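Local coordinates for glutamate racemase (PDB 3OUT), which is an alpha/beta enzyme of the Asp/Glu/hydantoin racemase family, modelled here with d-glutamic acid bound in a pocket, at residues B[140-145]-B[177-182]; B[169-174]-B[197-202]; B[64-69]-B[89-94]. All coordinates share one frame; numbering follows the deposited sequence.

Interaction 1 of 3, residues B[140-145]-B[177-182]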
ATOM      1  N   GLU B 140     -17.417 -29.052  21.563  1.00 12.55           N
ATOM      2  CA  GLU B 140     -18.082 -27.805  21.890  1.00 12.45           C
ATOM      3  C   GLU B 140     -17.008 -26.745  21.874  1.00 11.82           C
ATOM      4  O   GLU B 140     -16.031 -26.854  22.620  1.00 11.64           O
ATOM      5  CB  GLU B 140     -18.707 -27.874  23.297  1.00 12.74           C
ATOM      6  CG  GLU B 140     -19.825 -28.837  23.380  1.00 17.68           C
ATOM      7  CD  GLU B 140     -20.333 -29.035  24.788  1.00 23.35           C
ATOM      8  OE1 GLU B 140     -19.590 -28.818  25.779  1.00 27.53           O
ATOM      9  OE2 GLU B 140     -21.494 -29.438  24.900  1.00 25.11           O
ATOM     10  N   VAL B 141     -17.180 -25.743  21.014  1.00 10.92           N
ATOM     11  CA  VAL B 141     -16.210 -24.631  20.888  1.00 11.05           C
ATOM     12  C   VAL B 141     -16.850 -23.287  21.249  1.00 10.90           C
ATOM     13  O   VAL B 141     -17.853 -22.902  20.667  1.00 13.46           O
ATOM     14  CB  VAL B 141     -15.614 -24.557  19.479  1.00 10.92           C
ATOM     15  CG1 VAL B 141     -14.547 -23.415  19.406  1.00 10.00           C
ATOM     16  CG2 VAL B 141     -14.998 -25.890  19.059  1.00 10.31           C
ATOM     17  N   TYR B 142     -16.295 -22.642  22.274  1.00 11.19           N
ATOM     18  CA  TYR B 142     -16.726 -21.319  22.721  1.00 11.90           C
ATOM     19  C   TYR B 142     -15.629 -20.301  22.371  1.00 12.04           C
ATOM     20  O   TYR B 142     -14.467 -20.482  22.726  1.00 12.45           O
ATOM     21  CB  TYR B 142     -16.930 -21.332  24.220  1.00 12.85           C
ATOM     22  CG  TYR B 142     -18.103 -22.184  24.647  1.00 15.96           C
ATOM     23  CD1 TYR B 142     -19.414 -21.709  24.543  1.00 18.37           C
ATOM     24  CD2 TYR B 142     -17.886 -23.437  25.150  1.00 17.40           C
ATOM     25  CE1 TYR B 142     -20.491 -22.497  24.964  1.00 21.15           C
ATOM     26  CE2 TYR B 142     -18.939 -24.241  25.565  1.00 20.70           C
ATOM     27  CZ  TYR B 142     -20.228 -23.768  25.473  1.00 21.98           C
ATOM     28  OH  TYR B 142     -21.239 -24.595  25.922  1.00 27.18           O
ATOM     29  N   SER B 143     -16.016 -19.265  21.651  1.00 12.28           N
ATOM     30  CA  SER B 143     -15.058 -18.299  21.142  1.00 12.51           C
ATOM     31  C   SER B 143     -15.417 -16.898  21.590  1.00 13.43           C
ATOM     32  O   SER B 143     -16.607 -16.524  21.599  1.00 13.83           O
ATOM     33  CB  SER B 143     -15.068 -18.345  19.622  1.00 12.71           C
ATOM     34  OG  SER B 143     -14.691 -19.616  19.106  1.00 13.30           O
ATOM     35  N   ASN B 144     -14.401 -16.109  21.937  1.00 11.97           N
ATOM     36  CA  ASN B 144     -14.622 -14.708  22.313  1.00 12.03           C
ATOM     37  C   ASN B 144     -13.455 -13.833  21.846  1.00 10.88           C
ATOM     38  O   ASN B 144     -12.332 -14.125  22.170  1.00 10.96           O
ATOM     39  CB  ASN B 144     -14.809 -14.562  23.825  1.00 12.53           C
ATOM     40  CG  ASN B 144     -15.595 -13.307  24.213  1.00 13.56           C
ATOM     41  OD1 ASN B 144     -16.534 -12.915  23.516  1.00 16.92           O
ATOM     42  ND2 ASN B 144     -15.229 -12.696  25.352  1.00 14.04           N
ATOM     43  N   PRO B 145     -13.751 -12.724  21.117  1.00  9.99           N
ATOM     44  CA  PRO B 145     -12.663 -11.812  20.742  1.00 10.16           C
ATOM     45  C   PRO B 145     -12.124 -11.017  21.950  1.00 10.41           C
ATOM     46  O   PRO B 145     -12.858 -10.757  22.903  1.00 11.49           O
ATOM     47  CB  PRO B 145     -13.318 -10.898  19.708  1.00 10.70           C
ATOM     48  CG  PRO B 145     -14.701 -10.912  19.992  1.00 12.86           C
ATOM     49  CD  PRO B 145     -15.045 -12.238  20.631  1.00 10.44           C
ATOM     50  N   LYS B 177     -18.913 -22.040  31.197  1.00 24.48           N
ATOM     51  CA  LYS B 177     -18.885 -22.900  29.998  1.00 24.07           C
ATOM     52  C   LYS B 177     -18.191 -24.240  30.211  1.00 22.78           C
ATOM     53  O   LYS B 177     -18.222 -25.085  29.314  1.00 23.22           O
ATOM     54  CB  LYS B 177     -18.185 -22.190  28.810  1.00 23.90           C
ATOM     55  CG  LYS B 177     -18.760 -20.826  28.387  1.00 25.53           C
ATOM     56  CD  LYS B 177     -20.254 -20.898  28.075  1.00 28.15           C
ATOM     57  CE  LYS B 177     -20.756 -19.684  27.296  1.00 29.84           C
ATOM     58  NZ  LYS B 177     -21.014 -18.496  28.156  1.00 29.28           N
ATOM     59  N   ASN B 178     -17.547 -24.431  31.361  1.00 22.07           N
ATOM     60  CA  ASN B 178     -16.858 -25.668  31.675  1.00 22.04           C
ATOM     61  C   ASN B 178     -15.860 -26.082  30.575  1.00 19.96           C
ATOM     62  O   ASN B 178     -15.783 -27.253  30.165  1.00 18.77           O
ATOM     63  CB  ASN B 178     -17.878 -26.796  31.933  1.00 22.88           C
ATOM     64  CG  ASN B 178     -18.890 -26.441  33.003  1.00 27.69           C
ATOM     65  OD1 ASN B 178     -18.519 -26.089  34.128  1.00 34.85           O
ATOM     66  ND2 ASN B 178     -20.186 -26.524  32.659  1.00 32.28           N
ATOM     67  N   ILE B 179     -15.069 -25.123  30.097  1.00 17.40           N
ATOM     68  CA  ILE B 179     -14.035 -25.469  29.113  1.00 15.67           C
ATOM     69  C   ILE B 179     -12.895 -26.291  29.739  1.00 14.72           C
ATOM     70  O   ILE B 179     -12.505 -26.092  30.911  1.00 15.20           O
ATOM     71  CB  ILE B 179     -13.498 -24.205  28.331  1.00 14.72           C
ATOM     72  CG1 ILE B 179     -12.516 -23.388  29.161  1.00 15.39           C
ATOM     73  CG2 ILE B 179     -14.660 -23.352  27.821  1.00 15.37           C
ATOM     74  CD1 ILE B 179     -11.965 -22.090  28.382  1.00 13.96           C
ATOM     75  N   GLN B 180     -12.327 -27.202  28.947  1.00 14.55           N
ATOM     76  CA  GLN B 180     -11.183 -28.018  29.353  1.00 14.37           C
ATOM     77  C   GLN B 180      -9.828 -27.402  29.046  1.00 13.20           C
ATOM     78  O   GLN B 180      -8.808 -27.782  29.625  1.00 13.28           O
ATOM     79  CB  GLN B 180     -11.297 -29.388  28.720  1.00 14.31           C
ATOM     80  CG  GLN B 180     -12.494 -30.189  29.247  1.00 16.18           C
ATOM     81  CD  GLN B 180     -12.749 -31.438  28.450  1.00 21.38           C
ATOM     82  OE1 GLN B 180     -13.012 -31.384  27.245  1.00 17.39           O
ATOM     83  NE2 GLN B 180     -12.669 -32.592  29.121  1.00 22.70           N
ATOM     84  N   ALA B 181      -9.815 -26.470  28.090  1.00 12.37           N
ATOM     85  CA  ALA B 181      -8.592 -25.764  27.723  1.00 11.16           C
ATOM     86  C   ALA B 181      -9.009 -24.486  27.005  1.00 10.27           C
ATOM     87  O   ALA B 181     -10.133 -24.376  26.466  1.00 11.70           O
ATOM     88  CB  ALA B 181      -7.717 -26.594  26.781  1.00 11.42           C
ATOM     89  N   LEU B 182      -8.119 -23.520  27.038  1.00 11.25           N
ATOM     90  CA  LEU B 182      -8.317 -22.229  26.380  1.00 10.18           C
ATOM     91  C   LEU B 182      -7.174 -22.050  25.380  1.00  9.43           C
ATOM     92  O   LEU B 182      -5.993 -21.979  25.772  1.00 10.64           O
ATOM     93  CB  LEU B 182      -8.281 -21.080  27.394  1.00 10.73           C
ATOM     94  CG  LEU B 182      -8.535 -19.693  26.770  1.00 12.23           C
ATOM     95  CD1 LEU B 182      -9.963 -19.475  26.214  1.00 12.43           C
ATOM     96  CD2 LEU B 182      -8.218 -18.564  27.752  1.00 12.91           C
TER
HETATM   97  O   HOH W   1     -20.271 -26.423  27.940  1.00 32.30           O
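Lys177 drapes its aliphatic chain over one face of the Tyr142 ring. Lys177 CB enters near Tyr142 CD2 and CE2, Lys177 CG passes Tyr142 CG and CD1, and Lys177 CD settles 3.5 Å from Tyr142 CE1. This is a CH-pi contact, with Lys177 CD 3.8 Å from the ring centroid and 24° off the ring normal. Lys177 CE follows, 3.7 Å from Tyr142 CD1. With a bend at chi2 (-55°), the chain runs across the ring from CB to CE. At its far end the ammonium turns away to Tyr173, where NZ bonds to the backbone O and makes a cation-pi contact with the ring. Ile179 adds a lighter touch, its CG2 reaching Tyr142 CD2 at 4.2 Å in an oblique approach.

The setting is the parallel four-stranded sheet of an alpha/beta domain, in which 140-145 is an outermost strand and 181-184 is two places further in, beyond 113-118. The chain returns through helices 149-154 and 161-171 in a beta-alpha-beta crossover, and residues 177-179 belong to the loop that leads into the inner strand. Tyr142, held by backbone bonds to Val114 and Val116 of the intervening strand, thus meets the incoming loop with its side chain rather than as a strand neighbour.

A single water completes the join. It accepts from Tyr142 OH at 2.9 Å and donates to Lys177 O at 2.8 Å, with a longer bond of 3.3 Å to Glu140 OE1. Glu140 OE1 has a second partner in Thr113 OG1, on the neighbouring strand 113-118.

Interaction 2 of 3, residues B[169-174]-B[197-202]; sequences EYLSYF and AKILDV
The C-terminal ends of helices 161-171 and 193-199, from consecutive beta-alpha-beta units, meet here with the residues that follow them, Leu171 and Phe174 on one side facing Ile199 and Leu200 on the other. Strand 181-184 lies between the two helices in sequence, and its Leu182 touches Leu171, Phe174 and Leu200, so the contact rests on the sheet.

Leu171 and Ile199 cross at about a right angle. The Leu171 CB lies 4.1 Å from Ile199 CG2, while the Leu171 CD1 branch comes equally near Ile199 CB. Leu171 CD2 passes beside Leu200 CD2, a looser 4.4 Å away.

Leu200 packs chiefly on Phe174 CB and meets the ring obliquely, at CG and CD2. Leu200 CD2 is 3.8 Å from Phe174 CB and Leu200 CD1 is 4.0 Å from the same atom; both methyls approach it from the same side. The reach comes from Leu200 CG standing opposite its own backbone N (chi1 -168°). Phe174 is placed by a turn of backbone, its N bonding to Leu171 O at 3.0 Å, and one face of its ring receives Tyr173 CD2 3.8 Å above the centre.

Around this patch, His175 NE2 bonds to Ile199 O, and Phe157 of the second subunit packs on Glu169 and Tyr170. Across the two segments themselves there is no hydrogen bond: carbon meets carbon throughout, which implies that burial of apolar surface and the fit of branched methyls hold the two segments together.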
ATOM      1  N   GLU B 169     -12.854  -8.686  31.780  1.00 15.84           N
ATOM      2  CA  GLU B 169     -13.902  -8.271  30.863  1.00 17.18           C
ATOM      3  C   GLU B 169     -14.127  -9.294  29.741  1.00 16.22           C
ATOM      4  O   GLU B 169     -15.269  -9.606  29.408  1.00 17.79           O
ATOM      5  CB  GLU B 169     -13.560  -6.886  30.280  1.00 18.98           C
ATOM      6  CG  GLU B 169     -14.510  -6.370  29.245  1.00 22.61           C
ATOM      7  CD  GLU B 169     -15.825  -5.860  29.798  1.00 29.72           C
ATOM      8  OE1 GLU B 169     -15.956  -5.664  31.034  1.00 32.53           O
ATOM      9  OE2 GLU B 169     -16.728  -5.645  28.953  1.00 36.33           O
ATOM     10  N   TYR B 170     -13.038  -9.819  29.174  1.00 15.00           N
ATOM     11  CA  TYR B 170     -13.111 -10.720  28.049  1.00 14.11           C
ATOM     12  C   TYR B 170     -13.299 -12.187  28.455  1.00 15.06           C
ATOM     13  O   TYR B 170     -13.862 -12.971  27.689  1.00 16.32           O
ATOM     14  CB  TYR B 170     -11.832 -10.625  27.207  1.00 13.67           C
ATOM     15  CG  TYR B 170     -11.669  -9.319  26.451  1.00 10.65           C
ATOM     16  CD1 TYR B 170     -12.739  -8.752  25.775  1.00 11.56           C
ATOM     17  CD2 TYR B 170     -10.434  -8.654  26.404  1.00  9.29           C
ATOM     18  CE1 TYR B 170     -12.602  -7.548  25.067  1.00 11.10           C
ATOM     19  CE2 TYR B 170     -10.300  -7.457  25.681  1.00 10.74           C
ATOM     20  CZ  TYR B 170     -11.368  -6.918  25.025  1.00 10.32           C
ATOM     21  OH  TYR B 170     -11.232  -5.762  24.303  1.00 11.20           O
ATOM     22  N   LEU B 171     -12.787 -12.569  29.602  1.00 15.45           N
ATOM     23  CA  LEU B 171     -12.756 -14.000  29.987  1.00 16.41           C
ATOM     24  C   LEU B 171     -13.931 -14.435  30.841  1.00 17.67           C
ATOM     25  O   LEU B 171     -14.149 -15.643  31.019  1.00 16.45           O
ATOM     26  CB  LEU B 171     -11.451 -14.327  30.710  1.00 15.80           C
ATOM     27  CG  LEU B 171     -10.165 -14.152  29.923  1.00 17.89           C
ATOM     28  CD1 LEU B 171      -8.988 -14.294  30.810  1.00 16.16           C
ATOM     29  CD2 LEU B 171     -10.094 -15.142  28.741  1.00 17.73           C
ATOM     30  N   SER B 172     -14.697 -13.475  31.356  0.50 18.35           N
ATOM     31  CA  SER B 172     -15.879 -13.795  32.161  0.50 19.33           C
ATOM     32  C   SER B 172     -16.895 -14.616  31.352  0.50 19.66           C
ATOM     33  O   SER B 172     -17.610 -15.451  31.926  0.50 20.37           O
ATOM     34  CB  SER B 172     -16.510 -12.511  32.716  0.50 19.58           C
ATOM     35  OG  SER B 172     -16.905 -11.652  31.668  0.50 20.35           O
ATOM     36  N   TYR B 173     -16.942 -14.398  30.034  1.00 19.34           N
ATOM     37  CA  TYR B 173     -17.764 -15.201  29.126  1.00 19.49           C
ATOM     38  C   TYR B 173     -17.587 -16.713  29.352  1.00 18.60           C
ATOM     39  O   TYR B 173     -18.533 -17.445  29.123  1.00 19.50           O
ATOM     40  CB  TYR B 173     -17.444 -14.847  27.669  1.00 19.73           C
ATOM     41  CG  TYR B 173     -18.030 -15.759  26.616  1.00 19.84           C
ATOM     42  CD1 TYR B 173     -19.370 -15.714  26.303  1.00 23.70           C
ATOM     43  CD2 TYR B 173     -17.228 -16.651  25.907  1.00 17.65           C
ATOM     44  CE1 TYR B 173     -19.902 -16.542  25.312  1.00 25.25           C
ATOM     45  CE2 TYR B 173     -17.752 -17.471  24.931  1.00 20.56           C
ATOM     46  CZ  TYR B 173     -19.077 -17.413  24.636  1.00 22.62           C
ATOM     47  OH  TYR B 173     -19.603 -18.207  23.660  1.00 26.61           O
ATOM     48  N   PHE B 174     -16.396 -17.155  29.774  1.00 19.04           N
ATOM     49  CA  PHE B 174     -16.088 -18.589  29.871  1.00 19.24           C
ATOM     50  C   PHE B 174     -16.434 -19.199  31.219  1.00 20.79           C
ATOM     51  O   PHE B 174     -16.366 -20.404  31.374  1.00 20.17           O
ATOM     52  CB  PHE B 174     -14.609 -18.862  29.584  1.00 18.28           C
ATOM     53  CG  PHE B 174     -14.202 -18.495  28.189  1.00 16.06           C
ATOM     54  CD1 PHE B 174     -14.513 -19.313  27.141  1.00 14.10           C
ATOM     55  CD2 PHE B 174     -13.500 -17.334  27.943  1.00 14.71           C
ATOM     56  CE1 PHE B 174     -14.140 -18.989  25.842  1.00 15.56           C
ATOM     57  CE2 PHE B 174     -13.131 -16.983  26.667  1.00 13.83           C
ATOM     58  CZ  PHE B 174     -13.453 -17.813  25.610  1.00 14.07           C
ATOM     59  N   ALA B 197      -4.241 -16.921  33.604  1.00 18.17           N
ATOM     60  CA  ALA B 197      -4.329 -18.075  34.515  1.00 20.12           C
ATOM     61  C   ALA B 197      -4.958 -17.707  35.861  1.00 22.21           C
ATOM     62  O   ALA B 197      -5.609 -18.553  36.491  1.00 23.36           O
ATOM     63  CB  ALA B 197      -2.980 -18.641  34.737  1.00 20.51           C
ATOM     64  N   LYS B 198      -4.768 -16.461  36.304  1.00 23.05           N
ATOM     65  CA  LYS B 198      -5.420 -15.965  37.566  1.00 24.95           C
ATOM     66  C   LYS B 198      -6.947 -15.869  37.468  1.00 25.10           C
ATOM     67  O   LYS B 198      -7.658 -16.074  38.466  1.00 25.19           O
ATOM     68  CB  LYS B 198      -4.925 -14.565  37.962  1.00 25.31           C
ATOM     69  CG  LYS B 198      -3.607 -14.419  38.696  1.00 29.46           C
ATOM     70  CD  LYS B 198      -3.351 -12.917  38.919  1.00 33.27           C
ATOM     71  CE  LYS B 198      -2.259 -12.612  39.935  1.00 36.54           C
ATOM     72  NZ  LYS B 198      -0.912 -13.085  39.480  1.00 38.79           N
ATOM     73  N   ILE B 199      -7.448 -15.521  36.283  1.00 24.18           N
ATOM     74  CA  ILE B 199      -8.875 -15.319  36.046  1.00 24.62           C
ATOM     75  C   ILE B 199      -9.603 -16.618  35.663  1.00 24.50           C
ATOM     76  O   ILE B 199     -10.743 -16.866  36.078  1.00 25.28           O
ATOM     77  CB  ILE B 199      -9.090 -14.301  34.896  1.00 24.22           C
ATOM     78  CG1 ILE B 199      -8.285 -13.002  35.114  1.00 26.34           C
ATOM     79  CG2 ILE B 199     -10.559 -14.039  34.676  1.00 23.75           C
ATOM     80  CD1 ILE B 199      -8.359 -12.388  36.520  1.00 27.63           C
ATOM     81  N   LEU B 200      -8.950 -17.432  34.843  1.00 24.48           N
ATOM     82  CA  LEU B 200      -9.567 -18.605  34.284  1.00 24.84           C
ATOM     83  C   LEU B 200      -8.600 -19.751  34.441  1.00 25.37           C
ATOM     84  O   LEU B 200      -7.659 -19.911  33.669  1.00 25.19           O
ATOM     85  CB  LEU B 200      -9.919 -18.339  32.813  1.00 24.74           C
ATOM     86  CG  LEU B 200     -10.826 -19.340  32.134  1.00 26.61           C
ATOM     87  CD1 LEU B 200     -12.210 -19.287  32.797  1.00 26.72           C
ATOM     88  CD2 LEU B 200     -10.911 -19.047  30.634  1.00 24.98           C
ATOM     89  N   ASP B 201      -8.844 -20.546  35.468  1.00 25.44           N
ATOM     90  CA  ASP B 201      -7.956 -21.616  35.882  1.00 26.20           C
ATOM     91  C   ASP B 201      -8.153 -22.876  35.034  1.00 25.09           C
ATOM     92  O   ASP B 201      -8.742 -23.874  35.473  1.00 26.00           O
ATOM     93  CB  ASP B 201      -8.219 -21.914  37.364  1.00 27.07           C
ATOM     94  CG  ASP B 201      -7.205 -22.859  37.952  1.00 31.04           C
ATOM     95  OD1 ASP B 201      -6.014 -22.813  37.535  1.00 35.54           O
ATOM     96  OD2 ASP B 201      -7.605 -23.656  38.844  1.00 38.64           O
ATOM     97  N   VAL B 202      -7.700 -22.812  33.783  1.00 23.04           N
ATOM     98  CA  VAL B 202      -7.757 -23.959  32.876  1.00 20.48           C
ATOM     99  C   VAL B 202      -6.468 -24.068  32.087  1.00 19.25           C
ATOM    100  O   VAL B 202      -5.681 -23.121  32.069  1.00 18.96           O
ATOM    101  CB  VAL B 202      -8.958 -23.846  31.917  1.00 20.68           C
ATOM    102  CG1 VAL B 202     -10.246 -23.774  32.687  1.00 21.55           C
ATOM    103  CG2 VAL B 202      -8.818 -22.642  31.025  1.00 20.96           C
TER

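Interaction 3 of 3, residues B[64-69]-B[89-94]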
ATOM      1  N   PHE B  64       6.363 -11.669  -1.945  1.00  7.90           N
ATOM      2  CA  PHE B  64       7.684 -11.246  -1.536  1.00  8.46           C
ATOM      3  C   PHE B  64       8.492 -12.446  -1.062  1.00  8.99           C
ATOM      4  O   PHE B  64       9.651 -12.608  -1.435  1.00  8.33           O
ATOM      5  CB  PHE B  64       7.590 -10.181  -0.418  1.00  9.20           C
ATOM      6  CG  PHE B  64       8.918  -9.695   0.062  1.00  9.05           C
ATOM      7  CD1 PHE B  64       9.656 -10.422   0.968  1.00  8.63           C
ATOM      8  CD2 PHE B  64       9.447  -8.512  -0.428  1.00 10.49           C
ATOM      9  CE1 PHE B  64      10.876  -9.977   1.397  1.00 11.14           C
ATOM     10  CE2 PHE B  64      10.687  -8.064  -0.001  1.00 11.67           C
ATOM     11  CZ  PHE B  64      11.392  -8.802   0.931  1.00 10.00           C
ATOM     12  N   LEU B  65       7.907 -13.306  -0.239  1.00  7.88           N
ATOM     13  CA  LEU B  65       8.690 -14.426   0.301  1.00  7.86           C
ATOM     14  C   LEU B  65       9.067 -15.435  -0.769  1.00  7.76           C
ATOM     15  O   LEU B  65      10.172 -15.977  -0.743  1.00  7.85           O
ATOM     16  CB  LEU B  65       7.919 -15.115   1.429  1.00  8.23           C
ATOM     17  CG  LEU B  65       7.874 -14.351   2.745  1.00  7.35           C
ATOM     18  CD1 LEU B  65       6.926 -14.984   3.746  1.00 11.25           C
ATOM     19  CD2 LEU B  65       9.286 -14.155   3.372  1.00 10.50           C
ATOM     20  N   ILE B  66       8.142 -15.699  -1.691  1.00  8.31           N
ATOM     21  CA  ILE B  66       8.386 -16.654  -2.781  1.00 10.10           C
ATOM     22  C   ILE B  66       9.495 -16.147  -3.704  1.00 10.50           C
ATOM     23  O   ILE B  66      10.329 -16.925  -4.160  1.00 10.23           O
ATOM     24  CB  ILE B  66       7.094 -17.029  -3.519  1.00 11.69           C
ATOM     25  CG1 ILE B  66       6.167 -17.819  -2.585  1.00 12.21           C
ATOM     26  CG2 ILE B  66       7.403 -17.788  -4.850  1.00 12.69           C
ATOM     27  CD1 ILE B  66       6.651 -19.201  -2.014  1.00 14.25           C
ATOM     28  N   ASP B  67       9.587 -14.839  -3.900  1.00 10.45           N
ATOM     29  CA  ASP B  67      10.686 -14.233  -4.654  1.00 10.13           C
ATOM     30  C   ASP B  67      12.036 -14.390  -3.980  1.00  9.92           C
ATOM     31  O   ASP B  67      13.088 -14.318  -4.661  1.00 11.24           O
ATOM     32  CB  ASP B  67      10.442 -12.732  -4.864  1.00 12.11           C
ATOM     33  CG  ASP B  67       9.679 -12.421  -6.111  1.00 15.07           C
ATOM     34  OD1 ASP B  67       9.140 -13.334  -6.752  1.00 18.98           O
ATOM     35  OD2 ASP B  67       9.620 -11.194  -6.393  1.00 21.28           O
ATOM     36  N   GLN B  68      12.043 -14.628  -2.663  1.00  9.12           N
ATOM     37  CA  GLN B  68      13.302 -14.913  -1.933  1.00  9.40           C
ATOM     38  C   GLN B  68      13.673 -16.387  -1.945  1.00  9.64           C
ATOM     39  O   GLN B  68      14.720 -16.789  -1.368  1.00 11.56           O
ATOM     40  CB  GLN B  68      13.234 -14.475  -0.466  1.00  9.80           C
ATOM     41  CG  GLN B  68      12.671 -13.118  -0.188  1.00 11.64           C
ATOM     42  CD  GLN B  68      13.254 -12.010  -0.991  1.00 18.87           C
ATOM     43  OE1 GLN B  68      14.458 -11.729  -0.870  1.00 17.21           O
ATOM     44  NE2 GLN B  68      12.389 -11.316  -1.800  1.00 19.78           N
ATOM     45  N   GLU B  69      12.843 -17.199  -2.584  1.00  8.79           N
ATOM     46  CA  GLU B  69      13.081 -18.641  -2.759  1.00  8.80           C
ATOM     47  C   GLU B  69      13.248 -19.336  -1.407  1.00  9.25           C
ATOM     48  O   GLU B  69      14.232 -20.073  -1.173  1.00 12.73           O
ATOM     49  CB  GLU B  69      14.233 -18.930  -3.719  1.00  9.06           C
ATOM     50  CG  GLU B  69      13.930 -18.490  -5.134  1.00  9.75           C
ATOM     51  CD  GLU B  69      15.053 -18.769  -6.123  1.00 12.51           C
ATOM     52  OE1 GLU B  69      16.246 -18.573  -5.814  1.00 15.29           O
ATOM     53  OE2 GLU B  69      14.710 -19.238  -7.205  1.00 15.57           O
ATOM     54  N   GLN B  89      -1.150 -20.357   0.322  0.50 10.86           N
ATOM     55  CA  GLN B  89      -0.889 -21.672  -0.265  0.50 12.20           C
ATOM     56  C   GLN B  89      -0.904 -21.649  -1.804  0.50 12.47           C
ATOM     57  O   GLN B  89      -0.048 -22.279  -2.451  0.50 13.27           O
ATOM     58  CB  GLN B  89      -1.884 -22.699   0.322  0.50 12.17           C
ATOM     59  CG  GLN B  89      -1.488 -23.156   1.739  0.50 14.21           C
ATOM     60  CD  GLN B  89      -2.509 -24.047   2.458  0.50 15.87           C
ATOM     61  OE1 GLN B  89      -3.622 -24.287   1.977  0.50 18.19           O
ATOM     62  NE2 GLN B  89      -2.143 -24.484   3.655  0.50 18.46           N
ATOM     63  N   GLU B  90      -1.843 -20.908  -2.388  1.00 12.25           N
ATOM     64  CA  GLU B  90      -2.003 -20.837  -3.838  1.00 13.82           C
ATOM     65  C   GLU B  90      -0.801 -20.163  -4.487  1.00 12.77           C
ATOM     66  O   GLU B  90      -0.328 -20.572  -5.547  1.00 13.70           O
ATOM     67  CB  GLU B  90      -3.277 -20.082  -4.208  1.00 15.64           C
ATOM     68  CG  GLU B  90      -3.642 -20.235  -5.657  1.00 22.49           C
ATOM     69  CD  GLU B  90      -4.120 -21.657  -5.982  1.00 29.75           C
ATOM     70  OE1 GLU B  90      -3.790 -22.143  -7.084  1.00 38.96           O
ATOM     71  OE2 GLU B  90      -4.813 -22.289  -5.138  1.00 37.23           O
ATOM     72  N   ILE B  91      -0.327 -19.103  -3.852  1.00 10.42           N
ATOM     73  CA  ILE B  91       0.896 -18.428  -4.293  1.00 10.45           C
ATOM     74  C   ILE B  91       2.157 -19.272  -4.074  1.00 10.22           C
ATOM     75  O   ILE B  91       3.042 -19.265  -4.934  1.00 11.39           O
ATOM     76  CB  ILE B  91       1.018 -17.031  -3.594  1.00 10.60           C
ATOM     77  CG1 ILE B  91      -0.109 -16.144  -4.105  1.00 12.82           C
ATOM     78  CG2 ILE B  91       2.391 -16.351  -3.848  1.00  9.68           C
ATOM     79  CD1 ILE B  91      -0.435 -14.946  -3.209  1.00  9.71           C
ATOM     80  N   ALA B  92       2.233 -19.979  -2.955  1.00 11.51           N
ATOM     81  CA  ALA B  92       3.420 -20.749  -2.637  1.00 11.32           C
ATOM     82  C   ALA B  92       3.586 -21.957  -3.583  1.00 13.13           C
ATOM     83  O   ALA B  92       4.696 -22.418  -3.775  1.00 13.88           O
ATOM     84  CB  ALA B  92       3.407 -21.196  -1.149  1.00 12.41           C
ATOM     85  N   LYS B  93       2.485 -22.432  -4.162  1.00 14.23           N
ATOM     86  CA  LYS B  93       2.468 -23.576  -5.091  1.00 15.39           C
ATOM     87  C   LYS B  93       3.114 -24.757  -4.397  1.00 14.59           C
ATOM     88  O   LYS B  93       2.582 -25.209  -3.402  1.00 15.85           O
ATOM     89  CB  LYS B  93       3.109 -23.217  -6.434  1.00 15.77           C
ATOM     90  CG  LYS B  93       2.245 -22.259  -7.269  1.00 19.54           C
ATOM     91  CD  LYS B  93       3.017 -21.679  -8.429  1.00 24.11           C
ATOM     92  CE  LYS B  93       2.114 -20.837  -9.323  1.00 27.91           C
ATOM     93  NZ  LYS B  93       1.341 -19.837  -8.513  1.00 31.70           N
ATOM     94  N   ALA B  94       4.267 -25.229  -4.876  1.00 15.15           N
ATOM     95  CA  ALA B  94       4.882 -26.458  -4.328  1.00 15.49           C
ATOM     96  C   ALA B  94       5.642 -26.248  -3.016  1.00 14.99           C
ATOM     97  O   ALA B  94       6.109 -27.207  -2.381  1.00 16.19           O
ATOM     98  CB  ALA B  94       5.808 -27.131  -5.374  1.00 16.25           C
TER
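Ile66 and Ala92 bring together the C-terminal ends of helices 51-67 and 78-92, successive helices of an alpha/beta fold that are joined through strand 72-75 of the six-stranded parallel sheet.

Apolar packing makes the contact. Ile66 supplies its longer branch: CD1 sits 3.6 Å from Ala92 CA and 3.9 Å from Ala92 CB, so the methyl lies against the backbone where the neighbouring helix has little side chain. Ile66 CG1, set beside its backbone N (chi1 -67°) on the side facing the other helix, lies 4.2 Å from Ile91 CG2. Ile91 turns the end of its side chain back along helix 51-67, onto Ala59, Ala62 and Lys63, and Ala92 also touches Val97 of strand 97-99. Across the segments no hydrogen bond forms.

Polar bonds run within each helix end. Past each helix the first residue to leave helical backbone angles, Glu69 or Lys93, has positive phi; Glu69 N reaches Ile66 O, and Lys93 N reaches Gln89 O at 3.1 Å. The Lys93 NZ bond to Glu90 O is weak.

Bonds between subunits flank the packing. The Glu69 carboxylate bonds to His133 and Asn126 of the third subunit, and Gln68 OE1 to Arg51 of the same subunit.

The other end of that amide is tied back to the helix: Gln68 NE2 donates to Phe64 O at 3.0 Å in a fairly straight bond (160°), the acceptor lying in the amide plane, while NE2 also stands 3.7 Å above the centre of the Phe64 ring.

In the fold
Interactions 1 and 2 are neighbours, their centres 10 Å apart, and their segments alternate along the chain. They touch directly: Asn144 ND2 lies 2.7 Å from Tyr170 O, a probable hydrogen bond, and Phe174 CE1 packs 3.5 Å from Tyr142 O. Interaction 3 joins two helices connected through strand 72-75 of the six-stranded sheet, on the opposite side of the chain's centre, with its centre about 35 Å from that of interaction 1 and 39 Å from that of interaction 2. The d-glutamic acid pocket draws on both regions: Cys186, Thr187 and His188 follow strand 181-184, whose first residues lie in interaction 1, while Asn78 and Thr79 begin helix 78-92, whose far end forms interaction 3.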